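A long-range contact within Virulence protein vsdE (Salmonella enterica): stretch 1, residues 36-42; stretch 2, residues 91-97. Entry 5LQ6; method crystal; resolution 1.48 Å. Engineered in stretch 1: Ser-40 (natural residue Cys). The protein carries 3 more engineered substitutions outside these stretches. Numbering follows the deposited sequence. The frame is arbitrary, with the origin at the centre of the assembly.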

# COMPACT_ATOMS: atom_id res chain seq x y z
N LYS A 36 10.50 13.51 -2.86
CA LYS A 36 10.90 14.44 -1.80
C LYS A 36 9.94 15.61 -1.69
O LYS A 36 9.64 16.06 -0.58
CB LYS A 36 12.30 14.99 -2.11
CG LYS A 36 12.75 16.05 -1.13
CD LYS A 36 14.27 16.20 -1.11
CE LYS A 36 14.68 17.29 -0.14
NZ LYS A 36 14.34 16.99 1.30
N ASP A 37 9.50 16.11 -2.82
CA ASP A 37 8.55 17.22 -2.85
C ASP A 37 7.20 16.84 -2.23
O ASP A 37 6.56 17.67 -1.56
CB ASP A 37 8.35 17.71 -4.29
CG ASP A 37 9.59 18.46 -4.85
OD1 ASP A 37 10.41 18.98 -4.05
OD2 ASP A 37 9.73 18.46 -6.10
N ALA A 38 6.77 15.61 -2.50
CA ALA A 38 5.45 15.17 -2.07
C ALA A 38 5.43 14.71 -0.63
O ALA A 38 4.42 14.79 0.04
CB ALA A 38 4.93 14.08 -2.96
N LEU A 39 6.52 14.15 -0.15
CA LEU A 39 6.47 13.43 1.12
C LEU A 39 6.56 14.34 2.30
O LEU A 39 7.41 15.25 2.31
CB LEU A 39 7.59 12.40 1.14
CG LEU A 39 7.66 11.43 2.29
CD1 LEU A 39 6.47 10.53 2.19
CD2 LEU A 39 8.90 10.60 2.17
N SER A 40 5.66 14.18 3.28
CA SER A 40 5.73 14.81 4.59
C SER A 40 5.96 13.79 5.70
O SER A 40 5.36 12.70 5.73
CB SER A 40 4.40 15.50 4.90
OG SER A 40 4.20 16.56 4.03
N ILE A 41 6.76 14.19 6.69
CA ILE A 41 7.05 13.41 7.85
C ILE A 41 6.61 14.20 9.05
O ILE A 41 7.10 15.32 9.30
CB ILE A 41 8.56 13.09 7.93
CG1 ILE A 41 9.03 12.47 6.60
CG2 ILE A 41 8.86 12.23 9.14
CD1 ILE A 41 10.50 12.05 6.58
N GLU A 42 5.65 13.65 9.79
CA GLU A 42 5.22 14.25 11.03
C GLU A 42 5.99 13.60 12.17
O GLU A 42 5.83 12.39 12.39
CB GLU A 42 3.73 14.04 11.19
CG GLU A 42 3.08 14.80 12.34
CD GLU A 42 1.87 15.60 11.89
OE1 GLU A 42 1.00 15.09 11.12
OE2 GLU A 42 1.78 16.78 12.29
N GLN A 91 1.23 4.48 13.54
CA GLN A 91 1.27 5.91 13.71
C GLN A 91 1.13 6.63 12.41
O GLN A 91 1.66 6.18 11.40
CB GLN A 91 2.59 6.29 14.41
CG GLN A 91 2.66 7.77 14.80
CD GLN A 91 3.94 8.11 15.61
OE1 GLN A 91 4.60 7.22 16.17
NE2 GLN A 91 4.27 9.41 15.66
N ASP A 92 0.47 7.79 12.44
CA ASP A 92 0.31 8.63 11.27
C ASP A 92 1.57 9.47 11.06
O ASP A 92 1.67 10.56 11.61
CB ASP A 92 -0.92 9.55 11.32
CG ASP A 92 -2.22 8.79 11.16
OD1 ASP A 92 -2.27 7.78 10.43
OD2 ASP A 92 -3.25 9.22 11.75
N ILE A 93 2.53 8.96 10.32
CA ILE A 93 3.88 9.61 10.14
C ILE A 93 4.07 10.17 8.77
O ILE A 93 4.35 11.34 8.60
CB ILE A 93 5.00 8.65 10.50
CG1 ILE A 93 4.89 8.22 11.95
CG2 ILE A 93 6.38 9.27 10.18
CD1 ILE A 93 5.72 7.03 12.31
N LEU A 94 3.89 9.34 7.72
CA LEU A 94 4.09 9.75 6.36
C LEU A 94 2.81 10.13 5.65
O LEU A 94 1.77 9.49 5.86
CB LEU A 94 4.78 8.64 5.58
CG LEU A 94 6.08 8.07 6.11
CD1 LEU A 94 6.62 7.05 5.13
CD2 LEU A 94 7.13 9.17 6.29
N SER A 95 2.86 11.14 4.80
CA SER A 95 1.75 11.52 3.98
C SER A 95 2.25 12.17 2.71
O SER A 95 3.43 12.52 2.62
CB SER A 95 0.78 12.43 4.73
OG SER A 95 1.38 13.67 5.07
N SER A 96 1.38 12.26 1.71
CA SER A 96 1.68 12.93 0.49
C SER A 96 0.97 14.30 0.49
O SER A 96 -0.21 14.42 0.85
CB SER A 96 1.26 12.12 -0.70
OG SER A 96 1.47 12.87 -1.89
N LYS A 97 1.73 15.34 0.14
CA LYS A 97 1.16 16.68 -0.07
C LYS A 97 1.35 17.09 -1.52
O LYS A 97 0.72 16.52 -2.40
CB LYS A 97 1.79 17.68 0.88
CG LYS A 97 3.27 17.96 0.64
CD LYS A 97 3.84 18.78 1.78
CE LYS A 97 5.35 18.65 1.89
NZ LYS A 97 5.87 19.47 3.03

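Four backbone hydrogen bonds carry this contact, and no side chain contributes to any of them. The shortest runs from Lys-97 N to Ala-38 O at 2.7 Å, where the last helical residue of the first stretch offers its carbonyl to the end of the second. Next, Ser-40 and Ser-95 form a reciprocal antiparallel pair: Ser-40 N reaches Ser-95 O at 2.9 Å, almost straight, while Ser-95 N returns to Ser-40 O at 3.1 Å and a more bent 149°. Glu-42 N closes the ladder on Ile-93 O at 2.9 Å. Weaker CA-H...O contacts fill in between, such as Leu-94 CA to Ser-40 O at 3.3 Å, so each of the four acceptor carbonyls, Ala-38 O, Ser-95 O, Ser-40 O and Ile-93 O, also receives a CA-H.

Successive residues along each strand point to alternate faces of the sheet, so the side chains divide into two sets. Leu-39, Ile-41, Leu-94 and Ser-96 share one face. There Ile-41 CG1 packs on Leu-94 CD2 at 3.8 Å and Leu-39 CD1 approaches Leu-94 CB at 4.2 Å; the two leucines are buried, a place suited to branched apolar chains. Ile-93, before the strand, adds its CG2 at 4.0 Å from Ile-41 CG2.

Ser-40, an engineered replacement of cysteine, and Ser-95 occupy the other face, with Ser-40 CB 3.5 Å from Ser-95 OG. The small side chains sit close across the pair. Lys-97 stretches its aliphatic chain past this site, its CD 3.2 Å from Ser-40 OG; its amine makes no hydrogen bond to Ser-40; the methylenes lie over the serine, and a long, charged lysine suits this exposed position. Together the stretches bury 535 Å². The rule is simple: backbone pairing sets the register, and leucine and isoleucine pack one face.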